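Local coordinates for protein arginyl-tRNA synthetase, putative (PDB 5JLD) that probably attaches L-arginine to its cognate tRNA at the expense of ATP, releasing AMP and diphosphate, as a monomeric class I aminoacyl-tRNA synthetase, at residues I14-Q19 against E31-V35; L336-N342 against W368-K374; V136-S140 against S154-D159. All coordinates share one frame; numbering follows the deposited sequence.

Contact 1 (I14-Q19 against E31-V35)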
# COMPACT_ATOMS: atom_id res chain seq x y z
N ILE A 14 8.91 -20.92 9.85
CA ILE A 14 8.66 -21.35 11.22
C ILE A 14 7.25 -21.96 11.37
O ILE A 14 7.07 -22.99 12.06
CB ILE A 14 8.82 -20.18 12.18
CG1 ILE A 14 10.30 -19.80 12.31
CG2 ILE A 14 8.22 -20.51 13.52
CD1 ILE A 14 10.59 -18.67 13.32
N LYS A 15 6.28 -21.33 10.70
CA LYS A 15 4.91 -21.86 10.67
C LYS A 15 4.93 -23.29 10.19
O LYS A 15 4.30 -24.16 10.79
CB LYS A 15 3.98 -21.02 9.79
CG LYS A 15 2.53 -21.46 9.86
CD LYS A 15 1.65 -20.82 8.79
CE LYS A 15 0.36 -21.62 8.59
NZ LYS A 15 0.62 -23.09 8.37
N THR A 16 5.66 -23.54 9.11
CA THR A 16 5.79 -24.90 8.58
C THR A 16 6.45 -25.86 9.60
O THR A 16 5.95 -26.97 9.84
CB THR A 16 6.59 -24.93 7.27
OG1 THR A 16 5.87 -24.20 6.27
CG2 THR A 16 6.79 -26.37 6.79
N ILE A 17 7.56 -25.43 10.20
CA ILE A 17 8.20 -26.28 11.22
C ILE A 17 7.21 -26.71 12.35
O ILE A 17 7.08 -27.91 12.70
CB ILE A 17 9.44 -25.56 11.80
CG1 ILE A 17 10.53 -25.50 10.72
CG2 ILE A 17 9.94 -26.23 13.13
CD1 ILE A 17 11.67 -24.57 11.06
N PHE A 18 6.46 -25.74 12.86
CA PHE A 18 5.48 -26.06 13.90
C PHE A 18 4.33 -26.94 13.40
O PHE A 18 3.89 -27.86 14.10
CB PHE A 18 4.92 -24.78 14.52
CG PHE A 18 5.80 -24.21 15.59
CD1 PHE A 18 5.66 -24.62 16.91
CD2 PHE A 18 6.81 -23.30 15.26
CE1 PHE A 18 6.48 -24.10 17.90
CE2 PHE A 18 7.64 -22.79 16.25
CZ PHE A 18 7.48 -23.18 17.57
N GLN A 19 3.85 -26.65 12.18
CA GLN A 19 2.79 -27.45 11.56
C GLN A 19 3.20 -28.91 11.47
O GLN A 19 2.42 -29.82 11.81
CB GLN A 19 2.46 -26.90 10.15
CG GLN A 19 1.24 -27.55 9.50
CD GLN A 19 -0.04 -27.28 10.27
OE1 GLN A 19 -0.49 -26.14 10.37
NE2 GLN A 19 -0.62 -28.33 10.84
N GLU A 31 -5.51 -28.73 12.63
CA GLU A 31 -5.04 -27.64 13.47
C GLU A 31 -3.97 -26.86 12.70
O GLU A 31 -2.83 -27.30 12.59
CB GLU A 31 -4.48 -28.20 14.80
CG GLU A 31 -3.84 -27.16 15.74
CD GLU A 31 -4.86 -26.30 16.47
OE1 GLU A 31 -6.00 -26.78 16.69
OE2 GLU A 31 -4.54 -25.14 16.80
N ASP A 32 -4.36 -25.72 12.15
CA ASP A 32 -3.44 -24.91 11.37
C ASP A 32 -2.56 -24.10 12.31
O ASP A 32 -3.07 -23.35 13.15
CB ASP A 32 -4.20 -24.00 10.40
CG ASP A 32 -3.29 -23.39 9.35
OD1 ASP A 32 -2.74 -22.29 9.59
OD2 ASP A 32 -3.12 -24.01 8.28
N ALA A 33 -1.25 -24.28 12.18
CA ALA A 33 -0.31 -23.59 13.05
C ALA A 33 -0.36 -22.10 12.79
O ALA A 33 -0.39 -21.66 11.64
CB ALA A 33 1.10 -24.12 12.84
N ILE A 34 -0.37 -21.32 13.86
CA ILE A 34 -0.28 -19.88 13.73
C ILE A 34 0.96 -19.38 14.46
O ILE A 34 1.24 -19.77 15.59
CB ILE A 34 -1.54 -19.17 14.25
CG1 ILE A 34 -2.76 -19.59 13.44
CG2 ILE A 34 -1.36 -17.66 14.17
CD1 ILE A 34 -4.05 -18.87 13.82
N VAL A 35 1.70 -18.53 13.77
CA VAL A 35 2.96 -18.02 14.26
C VAL A 35 2.90 -16.50 14.34
O VAL A 35 2.47 -15.83 13.40
CB VAL A 35 4.12 -18.50 13.34
CG1 VAL A 35 5.39 -17.67 13.57
CG2 VAL A 35 4.36 -19.97 13.59
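Gln19 reaches off its helix to grip the backbone of 31-35 with both ends of its amide. Its OE1 accepts a nearly straight hydrogen bond from Ala33 N at 2.7 Å, while NE2 donates to Glu31 O at 3.0 Å, the acceptor lying close to the amide plane. The chain leaves the helix with CG anti to the backbone N and then bends at chi2 (63°), which lays the amide alongside the loop and lets one group serve a peptide N-H and a carbonyl two residues apart. These two bonds, one through each end, fix the flip of the amide; a weak bond from NE2 to Gln23 only adds to this.

One helical turn earlier, Lys15 runs in the same general direction. Its CE passes 3.1 Å from Ala33 O, and the extended chain carries CE to 3.3 Å from Asp32 OD1; NZ, turned by the last torsion, stays 3.7 Å from Asp32 OD1 in a long salt bridge. Beneath this polar rim, Val35 CG2 presses on the helix backbone, 3.5 Å from Lys15 CA. The Ile14 and Val35 side chains cross at about a right angle, CG2 against CG2 at 3.9 Å. Ala33 CB turns toward the helix and sits 4.2 Å from Phe18 CB. Strands 45-47 and 93-97 cover Ile14 and Phe18 from beyond the contact.

The chemistry implies a division of labour: the Gln19 amide holds the loop on the helix side, while Asn49 bonds the same loop as well; apolar groups fill the inner side, and the long charge pair at the surface edge probably adds only modest attraction.

Contact 2 (L336-N342 against W368-K374)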
# COMPACT_ATOMS: atom_id res chain seq x y z
N LEU A 336 -11.78 -8.03 -15.46
CA LEU A 336 -11.69 -9.48 -15.32
C LEU A 336 -11.59 -10.21 -16.67
O LEU A 336 -10.79 -11.15 -16.82
CB LEU A 336 -12.90 -10.00 -14.54
CG LEU A 336 -12.86 -9.69 -13.05
CD1 LEU A 336 -14.18 -10.08 -12.42
CD2 LEU A 336 -11.72 -10.43 -12.37
N THR A 337 -12.39 -9.78 -17.65
CA THR A 337 -12.45 -10.49 -18.93
C THR A 337 -11.45 -9.95 -19.96
O THR A 337 -10.94 -10.72 -20.78
CB THR A 337 -13.88 -10.43 -19.55
OG1 THR A 337 -14.20 -9.09 -19.92
CG2 THR A 337 -14.92 -10.95 -18.55
N GLN A 338 -11.15 -8.66 -19.93
CA GLN A 338 -10.31 -8.08 -20.98
C GLN A 338 -8.87 -7.86 -20.52
O GLN A 338 -7.95 -7.97 -21.32
CB GLN A 338 -10.92 -6.76 -21.51
CG GLN A 338 -12.42 -6.86 -21.82
CD GLN A 338 -12.77 -7.97 -22.83
OE1 GLN A 338 -12.17 -8.08 -23.91
NE2 GLN A 338 -13.77 -8.79 -22.48
N LEU A 339 -8.68 -7.54 -19.24
CA LEU A 339 -7.33 -7.37 -18.70
C LEU A 339 -6.86 -8.64 -17.99
O LEU A 339 -5.71 -8.73 -17.58
CB LEU A 339 -7.28 -6.18 -17.74
CG LEU A 339 -7.53 -4.81 -18.36
CD1 LEU A 339 -7.29 -3.73 -17.31
CD2 LEU A 339 -6.63 -4.59 -19.59
N ASN A 340 -7.76 -9.61 -17.83
CA ASN A 340 -7.43 -10.87 -17.17
C ASN A 340 -6.84 -10.69 -15.78
O ASN A 340 -5.90 -11.39 -15.39
CB ASN A 340 -6.48 -11.69 -18.07
CG ASN A 340 -7.15 -12.12 -19.38
OD1 ASN A 340 -8.04 -12.96 -19.37
ND2 ASN A 340 -6.74 -11.52 -20.51
N CYS A 341 -7.40 -9.75 -15.02
CA CYS A 341 -6.91 -9.45 -13.68
C CYS A 341 -7.10 -10.62 -12.72
O CYS A 341 -8.15 -11.27 -12.69
CB CYS A 341 -7.61 -8.21 -13.12
SG CYS A 341 -7.01 -6.65 -13.83
N ASN A 342 -6.06 -10.88 -11.93
CA ASN A 342 -6.11 -11.91 -10.90
C ASN A 342 -6.35 -11.30 -9.53
O ASN A 342 -6.82 -11.95 -8.60
CB ASN A 342 -4.82 -12.72 -10.92
CG ASN A 342 -4.57 -13.32 -12.29
OD1 ASN A 342 -3.63 -12.93 -12.99
ND2 ASN A 342 -5.42 -14.26 -12.68
N TRP A 368 -17.37 -14.44 -15.12
CA TRP A 368 -16.43 -13.47 -15.69
C TRP A 368 -15.01 -13.68 -15.20
O TRP A 368 -14.73 -13.60 -14.00
CB TRP A 368 -16.88 -12.05 -15.37
CG TRP A 368 -18.22 -11.71 -15.94
CD1 TRP A 368 -18.94 -12.44 -16.86
CD2 TRP A 368 -19.00 -10.56 -15.65
NE1 TRP A 368 -20.12 -11.80 -17.15
CE2 TRP A 368 -20.19 -10.65 -16.42
CE3 TRP A 368 -18.83 -9.46 -14.81
CZ2 TRP A 368 -21.19 -9.67 -16.37
CZ3 TRP A 368 -19.83 -8.48 -14.77
CH2 TRP A 368 -20.99 -8.60 -15.54
N GLY A 369 -14.11 -13.93 -16.16
CA GLY A 369 -12.70 -14.06 -15.91
C GLY A 369 -12.35 -15.13 -14.89
O GLY A 369 -13.06 -16.12 -14.74
N ASP A 370 -11.24 -14.90 -14.21
CA ASP A 370 -10.70 -15.78 -13.18
C ASP A 370 -11.63 -15.87 -11.97
O ASP A 370 -11.76 -14.90 -11.22
CB ASP A 370 -9.32 -15.27 -12.77
CG ASP A 370 -8.67 -16.09 -11.66
OD1 ASP A 370 -9.16 -17.20 -11.36
OD2 ASP A 370 -7.63 -15.63 -11.13
N LYS A 371 -12.27 -17.03 -11.78
CA LYS A 371 -13.21 -17.21 -10.66
C LYS A 371 -12.53 -17.02 -9.29
O LYS A 371 -13.20 -16.68 -8.31
CB LYS A 371 -13.87 -18.59 -10.72
CG LYS A 371 -12.89 -19.75 -10.58
CD LYS A 371 -13.56 -21.09 -10.91
CE LYS A 371 -12.58 -22.26 -10.79
NZ LYS A 371 -12.20 -22.55 -9.38
N ASN A 372 -11.22 -17.22 -9.24
CA ASN A 372 -10.47 -17.08 -7.99
C ASN A 372 -9.86 -15.70 -7.85
O ASN A 372 -8.98 -15.48 -7.01
CB ASN A 372 -9.35 -18.13 -7.91
CG ASN A 372 -9.89 -19.55 -7.91
OD1 ASN A 372 -10.82 -19.88 -7.18
ND2 ASN A 372 -9.31 -20.39 -8.76
N ALA A 373 -10.29 -14.77 -8.70
CA ALA A 373 -9.78 -13.41 -8.61
C ALA A 373 -9.99 -12.86 -7.19
O ALA A 373 -11.08 -12.97 -6.62
CB ALA A 373 -10.46 -12.50 -9.64
N LYS A 374 -8.93 -12.30 -6.64
CA LYS A 374 -8.97 -11.66 -5.33
C LYS A 374 -9.46 -10.22 -5.45
O LYS A 374 -8.78 -9.35 -6.02
CB LYS A 374 -7.58 -11.70 -4.68
CG LYS A 374 -7.60 -11.58 -3.15
CD LYS A 374 -6.17 -11.54 -2.60
CE LYS A 374 -6.11 -11.79 -1.10
NZ LYS A 374 -4.71 -12.06 -0.65
O HOH W 1 -9.74 -12.44 -14.76
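The backbones of 336-342 and 368-374 approach at two places, Thr337 near Gly369 and Asn342 near Ala373, where Lys374 N donates to Asn342 O at 2.9 Å. Between these points a water bridges the chains, donating to Leu336 O and Cys341 O and accepting from Asp370 N, so one water links the end of the helix, the loop after it and the facing segment. Gly369, with positive phi, brings its CA to 3.6 Å from Leu336 O in a CA-H...O contact.

Asn342 and Asp370 form the polar side-chain link. The amide ND2 donates to Asp370 OD2 at 3.0 Å, with the acceptor near the amide plane, yet the oxygen is met on its anti side, 35° out of the carboxylate plane, and the two flat groups stand 68° apart. Asp370 CG lies anti to its own N (chi1 178°), which sends the carboxylate across to the asparagine; its OD1 meanwhile takes the N-H of Asn372 from above the carboxylate plane, making an Asx turn inside the type I turn from Asp370 to Ala373. The other end of the Asn342 amide, OD1, is held by Asn133 N.

On the apolar side, Leu336 splits its branches: CD2 packs 3.7 Å from Ala373 CB, whereas CD1 comes to 3.9 Å from Trp368 O. Thr337 CG2 touches Trp368 CB at 3.9 Å, and the indole leads away to meet the ring of Tyr333 edge-to-face.

Strands 343-349 and 374-380 are parallel neighbours, and each is entered here from the preceding helix-to-strand loop. Bringing two such loops together at the start of adjacent strands is typical of the parallel alpha/beta architecture of the Rossmann-like class I catalytic domain.

Contact 3 (V136-S140 against S154-D159)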
# COMPACT_ATOMS: atom_id res chain seq x y z
N VAL A 136 -4.81 -1.78 -9.52
CA VAL A 136 -5.11 -0.92 -8.38
C VAL A 136 -5.88 0.31 -8.85
O VAL A 136 -5.41 1.09 -9.69
CB VAL A 136 -3.81 -0.51 -7.62
CG1 VAL A 136 -4.15 0.35 -6.38
CG2 VAL A 136 -2.99 -1.75 -7.22
N ASP A 137 -7.08 0.46 -8.32
CA ASP A 137 -8.00 1.55 -8.65
C ASP A 137 -7.92 2.59 -7.56
O ASP A 137 -8.36 2.34 -6.44
CB ASP A 137 -9.42 0.98 -8.79
CG ASP A 137 -10.45 2.02 -9.24
OD1 ASP A 137 -10.38 3.20 -8.84
OD2 ASP A 137 -11.35 1.62 -10.01
N PHE A 138 -7.35 3.76 -7.86
CA PHE A 138 -7.15 4.77 -6.84
C PHE A 138 -7.15 6.19 -7.37
O PHE A 138 -7.19 6.42 -8.59
CB PHE A 138 -5.84 4.48 -6.04
CG PHE A 138 -4.56 4.58 -6.85
CD1 PHE A 138 -4.31 3.73 -7.93
CD2 PHE A 138 -3.57 5.49 -6.49
CE1 PHE A 138 -3.11 3.80 -8.65
CE2 PHE A 138 -2.35 5.57 -7.19
CZ PHE A 138 -2.13 4.73 -8.28
N SER A 139 -7.14 7.12 -6.41
CA SER A 139 -7.22 8.58 -6.59
C SER A 139 -8.65 9.02 -6.92
O SER A 139 -9.32 9.61 -6.09
CB SER A 139 -6.25 9.07 -7.66
OG SER A 139 -6.07 10.46 -7.55
N SER A 140 -9.10 8.76 -8.14
CA SER A 140 -10.49 9.02 -8.54
C SER A 140 -10.98 10.49 -8.47
O SER A 140 -12.04 10.78 -7.90
CB SER A 140 -11.43 8.16 -7.68
OG SER A 140 -11.01 6.81 -7.69
N SER A 154 -6.15 8.78 -1.04
CA SER A 154 -6.34 7.64 -1.94
C SER A 154 -5.15 7.50 -2.89
O SER A 154 -4.71 6.39 -3.22
CB SER A 154 -7.64 7.78 -2.74
OG SER A 154 -7.77 6.71 -3.65
N THR A 155 -4.64 8.65 -3.31
CA THR A 155 -3.55 8.72 -4.27
C THR A 155 -2.28 8.15 -3.64
O THR A 155 -1.62 7.28 -4.24
CB THR A 155 -3.33 10.18 -4.74
OG1 THR A 155 -4.54 10.67 -5.32
CG2 THR A 155 -2.21 10.30 -5.76
N ILE A 156 -2.00 8.59 -2.41
CA ILE A 156 -0.82 8.16 -1.64
C ILE A 156 -0.82 6.67 -1.28
O ILE A 156 0.17 5.92 -1.52
CB ILE A 156 -0.72 9.01 -0.35
CG1 ILE A 156 -0.49 10.47 -0.74
CG2 ILE A 156 0.38 8.50 0.56
CD1 ILE A 156 -0.63 11.47 0.39
N ILE A 157 -1.94 6.23 -0.70
CA ILE A 157 -2.10 4.81 -0.39
C ILE A 157 -1.97 3.93 -1.64
O ILE A 157 -1.17 2.96 -1.68
CB ILE A 157 -3.47 4.56 0.28
CG1 ILE A 157 -3.54 5.27 1.65
CG2 ILE A 157 -3.75 3.08 0.37
CD1 ILE A 157 -4.85 5.06 2.38
N GLY A 158 -2.75 4.28 -2.68
CA GLY A 158 -2.75 3.49 -3.90
C GLY A 158 -1.36 3.41 -4.53
O GLY A 158 -0.92 2.33 -4.95
N ASP A 159 -0.66 4.53 -4.56
CA ASP A 159 0.65 4.51 -5.15
C ASP A 159 1.59 3.61 -4.33
O ASP A 159 2.37 2.84 -4.92
CB ASP A 159 1.25 5.91 -5.27
CG ASP A 159 2.64 5.88 -5.87
OD1 ASP A 159 2.74 5.58 -7.09
OD2 ASP A 159 3.63 6.08 -5.12
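This is a buried strand-to-helix contact in the catalytic domain, formed where the chain leaves strand 133-137 and meets helix 149-167. Phe138 carries most of it. One face of its ring lies against the backbone of Gly158, whose C stands 3.5 Å above the ring plane, displaced toward the rim. Ser154 O and Thr155 O approach the ring edge instead, Thr155 O at 3.5 Å from CD2. The first torsion (chi1 65°) places CG between the backbone N and carbonyl carbon, turning the ring onto the helix. With no side chain at Gly158, CD2 can settle 3.4 Å from its CA.

Strand 133-137, helix 149-167 and strand 171-176 make a beta-alpha-beta unit, and the contact ties the exit of its first strand to the crossover helix. Such a unit is part of the Rossmann-type catalytic domain of class I synthetases.

Ser139, just past the strand, is linked to Ser154 and Thr155 of the helix. Its N donates to Ser154 OG at 2.9 Å, an acceptor presented by a chi1 near 180°. The hydroxyls of Ser139 and Thr155 meet tip to tip, with OG and OG1 2.7 Å apart; each has its principal partner outside the pair, Tyr263 OH for Ser139 and His151 O for Thr155. Asp159 meets the ring with its backbone N, 3.3 Å from Phe138 CE2, and with CB, while its carboxylate forms salt bridges with Arg163 and Arg174.

How the contacts relate
Contacts 2 and 3 share the parallel sheet of the catalytic domain: strand 133-137, which leads into contact 3, lies next to strand 343-349, which leaves contact 2. Their centres are about 20 Å apart, their nearest atoms about 7 Å, and a salt bridge from Asp137 to Arg335 helps to join the two regions. Contact 1 stands apart in the N-terminal domain, its centre about 31 Å from that of contact 2 and 35 Å from that of contact 3. Contact 3, wholly buried, lies nearest the chain centre, at about 9 Å. It adjoins the start of helix 149-167, where the HIGH-like motif ending at His151 probably helps bind ATP, as in other class I synthetases; contacts 1 and 2 lie farther away.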